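Long-range contact in glutaredoxin related protein (Sulfolobus solfataricus, PDB 4MNN), which probably acts as a thiol-disulfide oxidoreductase, an atypical member of the protein disulfide oxidoreductases with a thioredoxin fold: residues R100-C114 / Y148-D160. Numbering follows the deposited sequence.
Sequences RGSVKLFVTPDCTKC and YRVLSVPKIIFND
C111 and C114 close their disulfide against the ring of P154, which follows a cis peptide bond. P154 CD lies 3.6 Å from C111 SG and 3.7 Å from C114 SG. V153 also packs on the disulfide: its CB lies 3.8 Å from C114 SG, and its CG2 touches C111 SG and lies 3.5 Å from T108 OG1. V153 chi1 (-70°) sets CG1 beside its own backbone N and turns it over the backbone of F106. A CxxC pair at a helix start packed against a cis-proline is characteristic of thioredoxin-fold oxidoreductases.

From there strand 155-158 runs antiparallel to strand 101-107 as the edge of the sheet. Nearly straight backbone bonds join K104 with I157, and F106 with K155 is the other hydrogen-bonded pair. On one face, V103 lies alongside I156 and F158, and L105 CD1 meets I156 CG1 and P154 CB.

On the other face, F106 is the main apolar group. V150 CG2 sits over one face of its ring, 4.0 Å from the centroid, in a CH-pi contact. I157 CG1 touches F106 CE2. Y148 CD1 meets F106 CZ, with the two ring planes 42° apart. The extended K104 chain lies on the same face and brings NZ 3.0 Å from D160 OD1 in a salt bridge. Y148 OH donates a very short bond to the same oxygen. Water 2 links S102 OG, I157 O and D160 N.

The lysine and tyrosine hydroxyl would thus stabilise the D160 carboxylate, while the CxxC disulfide beside the cis-proline is consistent with a thioredoxin-type redox site.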
ATOM      1  N   ARG A 100      -2.168   7.495 -15.662  1.00 21.69           N
ATOM      2  CA  ARG A 100      -0.994   6.748 -16.103  1.00 22.58           C
ATOM      3  C   ARG A 100       0.248   7.190 -15.334  1.00 21.75           C
ATOM      4  O   ARG A 100       0.358   8.350 -14.907  1.00 20.24           O
ATOM      5  CB  ARG A 100      -0.747   6.966 -17.593  1.00 27.54           C
ATOM      6  CG  ARG A 100      -1.696   6.189 -18.507  1.00 32.50           C
ATOM      7  CD  ARG A 100      -1.229   6.243 -19.952  1.00 37.88           C
ATOM      8  NE  ARG A 100      -1.884   5.232 -20.792  1.00 42.49           N
ATOM      9  CZ  ARG A 100      -1.436   3.991 -20.968  1.00 43.86           C
ATOM     10  NH1 ARG A 100      -2.101   3.153 -21.754  1.00 47.87           N
ATOM     11  NH2 ARG A 100      -0.315   3.589 -20.378  1.00 46.51           N
ATOM     12  N   GLY A 101       1.166   6.253 -15.148  1.00 20.05           N
ATOM     13  CA  GLY A 101       2.413   6.594 -14.502  1.00 19.86           C
ATOM     14  C   GLY A 101       2.549   6.472 -13.004  1.00 16.85           C
ATOM     15  O   GLY A 101       1.754   5.860 -12.304  1.00 16.33           O
ATOM     16  N   SER A 102       3.587   7.109 -12.512  1.00 15.94           N
ATOM     17  CA  SER A 102       3.895   7.051 -11.093  1.00 16.12           C
ATOM     18  C   SER A 102       2.895   7.817 -10.245  1.00 13.14           C
ATOM     19  O   SER A 102       2.484   8.923 -10.592  1.00 11.74           O
ATOM     20  CB  SER A 102       5.288   7.634 -10.865  1.00 16.44           C
ATOM     21  OG  SER A 102       5.574   7.770  -9.480  1.00 17.20           O
ATOM     22  N   VAL A 103       2.505   7.196  -9.141  1.00 12.81           N
ATOM     23  CA  VAL A 103       1.627   7.823  -8.165  1.00 11.59           C
ATOM     24  C   VAL A 103       2.296   7.499  -6.829  1.00 12.28           C
ATOM     25  O   VAL A 103       2.433   6.323  -6.472  1.00 14.89           O
ATOM     26  CB  VAL A 103       0.183   7.222  -8.171  1.00 12.93           C
ATOM     27  CG1 VAL A 103      -0.686   7.917  -7.072  1.00 13.15           C
ATOM     28  CG2 VAL A 103      -0.451   7.418  -9.543  1.00 15.16           C
ATOM     29  N   LYS A 104       2.760   8.522  -6.112  1.00 12.74           N
ATOM     30  CA  LYS A 104       3.374   8.319  -4.807  1.00 14.13           C
ATOM     31  C   LYS A 104       2.565   9.010  -3.744  1.00 13.67           C
ATOM     32  O   LYS A 104       2.270  10.206  -3.848  1.00 15.01           O
ATOM     33  CB  LYS A 104       4.794   8.876  -4.757  1.00 14.57           C
ATOM     34  CG  LYS A 104       5.698   8.146  -5.737  1.00 17.24           C
ATOM     35  CD  LYS A 104       7.096   8.742  -5.800  1.00 19.17           C
ATOM     36  CE  LYS A 104       7.925   7.861  -6.766  1.00 21.34           C
ATOM     37  NZ  LYS A 104       9.350   8.160  -6.693  1.00 24.91           N
ATOM     38  N   LEU A 105       2.236   8.256  -2.711  1.00 12.98           N
ATOM     39  CA  LEU A 105       1.469   8.790  -1.593  1.00 11.13           C
ATOM     40  C   LEU A 105       2.369   8.821  -0.364  1.00 12.59           C
ATOM     41  O   LEU A 105       2.954   7.805  -0.018  1.00 12.02           O
ATOM     42  CB  LEU A 105       0.261   7.884  -1.291  1.00 13.12           C
ATOM     43  CG  LEU A 105      -0.455   8.255   0.023  1.00 12.97           C
ATOM     44  CD1 LEU A 105      -1.083   9.638  -0.114  1.00 13.85           C
ATOM     45  CD2 LEU A 105      -1.563   7.218   0.376  1.00 13.94           C
ATOM     46  N   PHE A 106       2.509   9.986   0.258  1.00 12.14           N
ATOM     47  CA  PHE A 106       3.262  10.114   1.489  1.00 12.88           C
ATOM     48  C   PHE A 106       2.287  10.156   2.648  1.00 13.76           C
ATOM     49  O   PHE A 106       1.301  10.887   2.607  1.00 15.13           O
ATOM     50  CB  PHE A 106       4.112  11.387   1.463  1.00 12.38           C
ATOM     51  CG  PHE A 106       5.242  11.300   0.445  1.00 14.68           C
ATOM     52  CD1 PHE A 106       6.502  10.873   0.833  1.00 16.88           C
ATOM     53  CD2 PHE A 106       4.991  11.511  -0.906  1.00 12.41           C
ATOM     54  CE1 PHE A 106       7.497  10.649  -0.105  1.00 16.25           C
ATOM     55  CE2 PHE A 106       5.978  11.289  -1.868  1.00 17.20           C
ATOM     56  CZ  PHE A 106       7.234  10.855  -1.455  1.00 14.22           C
ATOM     57  N   VAL A 107       2.589   9.377   3.684  1.00 15.02           N
ATOM     58  CA  VAL A 107       1.773   9.331   4.887  1.00 16.62           C
ATOM     59  C   VAL A 107       2.678   9.292   6.122  1.00 16.43           C
ATOM     60  O   VAL A 107       3.906   9.230   6.008  1.00 16.41           O
ATOM     61  CB  VAL A 107       0.914   8.008   4.947  1.00 15.32           C
ATOM     62  CG1 VAL A 107       0.040   7.861   3.692  1.00 15.16           C
ATOM     63  CG2 VAL A 107       1.851   6.767   5.087  1.00 13.97           C
ATOM     64  N   THR A 108       2.049   9.373   7.295  1.00 17.37           N
ATOM     65  CA  THR A 108       2.723   9.162   8.583  1.00 18.89           C
ATOM     66  C   THR A 108       1.654   8.499   9.456  1.00 21.51           C
ATOM     67  O   THR A 108       0.472   8.551   9.126  1.00 21.02           O
ATOM     68  CB  THR A 108       3.203  10.468   9.276  1.00 18.77           C
ATOM     69  OG1 THR A 108       2.066  11.273   9.651  1.00 21.29           O
ATOM     70  CG2 THR A 108       4.092  11.245   8.326  1.00 19.59           C
ATOM     71  N   PRO A 109       2.055   7.827  10.553  1.00 23.79           N
ATOM     72  CA  PRO A 109       1.106   7.163  11.456  1.00 26.29           C
ATOM     73  C   PRO A 109       0.132   8.165  12.082  1.00 28.57           C
ATOM     74  O   PRO A 109      -1.074   7.923  12.128  1.00 29.04           O
ATOM     75  CB  PRO A 109       2.018   6.521  12.502  1.00 26.60           C
ATOM     76  CG  PRO A 109       3.199   6.117  11.693  1.00 26.57           C
ATOM     77  CD  PRO A 109       3.431   7.366  10.813  1.00 25.13           C
ATOM     78  N   ASP A 110       0.655   9.302  12.551  1.00 29.51           N
ATOM     79  CA  ASP A 110      -0.195  10.324  13.170  1.00 30.63           C
ATOM     80  C   ASP A 110      -0.840  11.112  12.051  1.00 29.44           C
ATOM     81  O   ASP A 110      -0.481  12.270  11.800  1.00 28.90           O
ATOM     82  CB  ASP A 110       0.646  11.267  14.038  1.00 34.49           C
ATOM     83  CG  ASP A 110      -0.205  12.246  14.846  1.00 38.37           C
ATOM     84  OD1 ASP A 110       0.377  13.218  15.372  1.00 41.15           O
ATOM     85  OD2 ASP A 110      -1.448  12.055  14.966  1.00 41.11           O
ATOM     86  N   CYS A 111      -1.797  10.489  11.363  1.00 27.26           N
ATOM     87  CA  CYS A 111      -2.432  11.171  10.253  1.00 25.46           C
ATOM     88  C   CYS A 111      -3.850  10.670  10.045  1.00 24.82           C
ATOM     89  O   CYS A 111      -4.060   9.524   9.666  1.00 23.37           O
ATOM     90  CB  CYS A 111      -1.589  10.961   8.983  1.00 22.68           C
ATOM     91  SG  CYS A 111      -2.299  11.668   7.468  1.00 22.77           S
ATOM     92  N   THR A 112      -4.812  11.553  10.275  1.00 24.65           N
ATOM     93  CA  THR A 112      -6.207  11.183  10.143  1.00 24.30           C
ATOM     94  C   THR A 112      -6.662  10.895   8.738  1.00 24.10           C
ATOM     95  O   THR A 112      -7.341   9.903   8.517  1.00 22.38           O
ATOM     96  CB  THR A 112      -7.128  12.273  10.751  1.00 26.99           C
ATOM     97  OG1 THR A 112      -6.882  12.356  12.157  1.00 30.27           O
ATOM     98  CG2 THR A 112      -8.593  11.929  10.521  1.00 25.68           C
ATOM     99  N   LYS A 113      -6.289  11.735   7.772  1.00 21.02           N
ATOM    100  CA  LYS A 113      -6.758  11.482   6.429  1.00 21.75           C
ATOM    101  C   LYS A 113      -5.923  10.519   5.618  1.00 19.81           C
ATOM    102  O   LYS A 113      -6.320  10.159   4.532  1.00 21.03           O
ATOM    103  CB  LYS A 113      -6.915  12.793   5.629  1.00 23.29           C
ATOM    104  CG  LYS A 113      -8.065  13.677   6.064  1.00 26.45           C
ATOM    105  CD  LYS A 113      -8.223  14.889   5.167  1.00 29.97           C
ATOM    106  CE  LYS A 113      -6.982  15.778   5.194  1.00 35.21           C
ATOM    107  NZ  LYS A 113      -6.613  16.288   6.557  1.00 39.07           N
ATOM    108  N   CYS A 114      -4.794  10.064   6.134  1.00 19.46           N
ATOM    109  CA  CYS A 114      -3.961   9.185   5.317  1.00 17.44           C
ATOM    110  C   CYS A 114      -4.577   7.827   4.999  1.00 17.57           C
ATOM    111  O   CYS A 114      -4.511   7.386   3.873  1.00 16.78           O
ATOM    112  CB  CYS A 114      -2.586   8.984   5.957  1.00 18.24           C
ATOM    113  SG  CYS A 114      -1.509  10.478   5.959  1.00 17.83           S
ATOM    114  N   TYR A 148      10.459  15.420  -2.445  1.00 16.52           N
ATOM    115  CA  TYR A 148       9.195  15.888  -3.001  1.00 16.26           C
ATOM    116  C   TYR A 148       8.574  17.047  -2.223  1.00 16.82           C
ATOM    117  O   TYR A 148       7.414  17.430  -2.459  1.00 18.34           O
ATOM    118  CB  TYR A 148       8.221  14.699  -3.165  1.00 17.26           C
ATOM    119  CG  TYR A 148       8.739  13.690  -4.171  1.00 17.30           C
ATOM    120  CD1 TYR A 148       9.384  12.530  -3.745  1.00 18.95           C
ATOM    121  CD2 TYR A 148       8.680  13.944  -5.544  1.00 18.16           C
ATOM    122  CE1 TYR A 148       9.958  11.648  -4.652  1.00 21.63           C
ATOM    123  CE2 TYR A 148       9.259  13.057  -6.474  1.00 19.25           C
ATOM    124  CZ  TYR A 148       9.892  11.915  -6.009  1.00 19.30           C
ATOM    125  OH  TYR A 148      10.472  11.000  -6.884  1.00 23.32           O
ATOM    126  N   ARG A 149       9.363  17.637  -1.320  1.00 17.18           N
ATOM    127  CA  ARG A 149       8.930  18.815  -0.565  1.00 18.44           C
ATOM    128  C   ARG A 149       7.638  18.637   0.226  1.00 17.18           C
ATOM    129  O   ARG A 149       6.796  19.539   0.338  1.00 18.40           O
ATOM    130  CB  ARG A 149       8.803  20.010  -1.530  1.00 21.96           C
ATOM    131  CG  ARG A 149      10.106  20.353  -2.283  1.00 26.11           C
ATOM    132  CD  ARG A 149       9.896  21.674  -3.047  1.00 32.16           C
ATOM    133  NE  ARG A 149      11.101  22.304  -3.581  1.00 39.75           N
ATOM    134  CZ  ARG A 149      12.133  21.671  -4.138  1.00 43.87           C
ATOM    135  NH1 ARG A 149      12.149  20.341  -4.243  1.00 46.71           N
ATOM    136  NH2 ARG A 149      13.151  22.382  -4.623  1.00 44.90           N
ATOM    137  N   VAL A 150       7.519  17.466   0.813  1.00 17.62           N
ATOM    138  CA  VAL A 150       6.356  17.115   1.612  1.00 15.52           C
ATOM    139  C   VAL A 150       6.485  17.648   3.042  1.00 16.29           C
ATOM    140  O   VAL A 150       7.527  17.484   3.682  1.00 15.66           O
ATOM    141  CB  VAL A 150       6.196  15.560   1.623  1.00 15.73           C
ATOM    142  CG1 VAL A 150       4.973  15.118   2.522  1.00 15.02           C
ATOM    143  CG2 VAL A 150       6.042  15.058   0.154  1.00 16.71           C
ATOM    144  N   LEU A 151       5.451  18.345   3.507  1.00 15.75           N
ATOM    145  CA  LEU A 151       5.390  18.812   4.892  1.00 14.92           C
ATOM    146  C   LEU A 151       4.165  18.053   5.462  1.00 16.10           C
ATOM    147  O   LEU A 151       4.301  16.980   6.095  1.00 17.64           O
ATOM    148  CB  LEU A 151       5.218  20.351   4.979  1.00 13.84           C
ATOM    149  CG  LEU A 151       6.472  21.168   4.640  1.00 13.51           C
ATOM    150  CD1 LEU A 151       6.142  22.657   4.668  1.00 12.53           C
ATOM    151  CD2 LEU A 151       7.575  20.845   5.663  1.00 17.28           C
ATOM    152  N   SER A 152       2.968  18.537   5.187  1.00 16.45           N
ATOM    153  CA  SER A 152       1.793  17.836   5.706  1.00 14.31           C
ATOM    154  C   SER A 152       1.449  16.591   4.853  1.00 15.13           C
ATOM    155  O   SER A 152       1.811  16.474   3.648  1.00 13.11           O
ATOM    156  CB  SER A 152       0.590  18.780   5.770  1.00 15.07           C
ATOM    157  OG  SER A 152       0.088  19.103   4.473  1.00 17.41           O
ATOM    158  N   VAL A 153       0.749  15.660   5.491  1.00 14.81           N
ATOM    159  CA  VAL A 153       0.300  14.437   4.805  1.00 14.38           C
ATOM    160  C   VAL A 153      -1.209  14.319   5.080  1.00 15.06           C
ATOM    161  O   VAL A 153      -1.717  14.962   6.005  1.00 16.66           O
ATOM    162  CB  VAL A 153       1.061  13.198   5.334  1.00 14.34           C
ATOM    163  CG1 VAL A 153       2.530  13.237   4.876  1.00 15.37           C
ATOM    164  CG2 VAL A 153       1.039  13.168   6.927  1.00 15.25           C
ATOM    165  N   PRO A 154      -1.953  13.565   4.248  1.00 14.52           N
ATOM    166  CA  PRO A 154      -1.444  12.846   3.077  1.00 13.18           C
ATOM    167  C   PRO A 154      -1.063  13.812   1.963  1.00 15.37           C
ATOM    168  O   PRO A 154      -1.624  14.914   1.854  1.00 13.21           O
ATOM    169  CB  PRO A 154      -2.634  11.977   2.651  1.00 13.30           C
ATOM    170  CG  PRO A 154      -3.823  12.832   3.052  1.00 14.82           C
ATOM    171  CD  PRO A 154      -3.398  13.298   4.432  1.00 13.51           C
ATOM    172  N   LYS A 155      -0.113  13.397   1.121  1.00 16.19           N
ATOM    173  CA  LYS A 155       0.290  14.225  -0.015  1.00 14.18           C
ATOM    174  C   LYS A 155       0.562  13.260  -1.183  1.00 14.48           C
ATOM    175  O   LYS A 155       1.309  12.308  -1.019  1.00 12.68           O
ATOM    176  CB  LYS A 155       1.567  15.021   0.316  1.00 13.36           C
ATOM    177  CG  LYS A 155       1.987  15.963  -0.852  1.00 15.45           C
ATOM    178  CD  LYS A 155       0.865  16.974  -1.209  1.00 15.35           C
ATOM    179  CE  LYS A 155       1.246  17.838  -2.432  1.00 19.02           C
ATOM    180  NZ  LYS A 155       0.103  18.734  -2.914  1.00 17.23           N
ATOM    181  N   ILE A 156      -0.065  13.494  -2.340  1.00 13.83           N
ATOM    182  CA  ILE A 156       0.139  12.602  -3.480  1.00 13.95           C
ATOM    183  C   ILE A 156       0.981  13.345  -4.503  1.00 14.99           C
ATOM    184  O   ILE A 156       0.751  14.539  -4.769  1.00 16.83           O
ATOM    185  CB  ILE A 156      -1.200  12.223  -4.181  1.00 13.59           C
ATOM    186  CG1 ILE A 156      -2.194  11.622  -3.168  1.00 12.98           C
ATOM    187  CG2 ILE A 156      -0.923  11.228  -5.285  1.00 13.82           C
ATOM    188  CD1 ILE A 156      -3.663  11.470  -3.745  1.00 14.47           C
ATOM    189  N   ILE A 157       1.965  12.639  -5.035  1.00 15.29           N
ATOM    190  CA  ILE A 157       2.858  13.173  -6.067  1.00 14.88           C
ATOM    191  C   ILE A 157       2.608  12.348  -7.326  1.00 14.61           C
ATOM    192  O   ILE A 157       2.678  11.123  -7.298  1.00 14.69           O
ATOM    193  CB  ILE A 157       4.359  13.017  -5.657  1.00 15.53           C
ATOM    194  CG1 ILE A 157       4.618  13.738  -4.335  1.00 12.66           C
ATOM    195  CG2 ILE A 157       5.281  13.554  -6.804  1.00 13.07           C
ATOM    196  CD1 ILE A 157       4.386  15.244  -4.367  1.00 11.74           C
ATOM    197  N   PHE A 158       2.265  13.015  -8.421  1.00 15.25           N
ATOM    198  CA  PHE A 158       2.047  12.326  -9.687  1.00 16.61           C
ATOM    199  C   PHE A 158       3.226  12.587 -10.663  1.00 17.58           C
ATOM    200  O   PHE A 158       3.704  13.717 -10.758  1.00 18.19           O
ATOM    201  CB  PHE A 158       0.758  12.832 -10.351  1.00 16.03           C
ATOM    202  CG  PHE A 158      -0.481  12.635  -9.509  1.00 18.21           C
ATOM    203  CD1 PHE A 158      -0.904  13.620  -8.626  1.00 17.45           C
ATOM    204  CD2 PHE A 158      -1.222  11.476  -9.624  1.00 16.66           C
ATOM    205  CE1 PHE A 158      -2.065  13.456  -7.864  1.00 17.46           C
ATOM    206  CE2 PHE A 158      -2.383  11.284  -8.876  1.00 17.67           C
ATOM    207  CZ  PHE A 158      -2.814  12.280  -7.988  1.00 16.57           C
ATOM    208  N   ASN A 159       3.660  11.541 -11.356  1.00 18.86           N
ATOM    209  CA  ASN A 159       4.742  11.601 -12.340  1.00 20.55           C
ATOM    210  C   ASN A 159       5.999  12.250 -11.788  1.00 22.01           C
ATOM    211  O   ASN A 159       6.740  12.899 -12.539  1.00 20.65           O
ATOM    212  CB  ASN A 159       4.251  12.332 -13.603  1.00 21.69           C
ATOM    213  CG  ASN A 159       3.067  11.628 -14.242  1.00 24.09           C
ATOM    214  OD1 ASN A 159       3.170  10.466 -14.631  1.00 25.44           O
ATOM    215  ND2 ASN A 159       1.923  12.316 -14.325  1.00 28.38           N
ATOM    216  N   ASP A 160       6.249  12.041 -10.494  1.00 21.50           N
ATOM    217  CA  ASP A 160       7.413  12.625  -9.790  1.00 23.96           C
ATOM    218  C   ASP A 160       7.489  14.144  -9.896  1.00 25.80           C
ATOM    219  O   ASP A 160       8.559  14.738  -9.725  1.00 25.50           O
ATOM    220  CB  ASP A 160       8.725  12.030 -10.324  1.00 26.26           C
ATOM    221  CG  ASP A 160       8.858  10.562 -10.025  1.00 27.74           C
ATOM    222  OD1 ASP A 160       9.240  10.211  -8.900  1.00 29.70           O
ATOM    223  OD2 ASP A 160       8.555   9.736 -10.911  1.00 30.11           O
TER
HETATM  224  O   HOH W   1       0.909  10.413 -16.718  1.00 43.96           O
HETATM  225  O   HOH W   2       5.070  10.338  -8.557  1.00 15.54           O
HETATM  226  O   HOH W   3       5.117   8.973 -14.288  1.00 27.61           O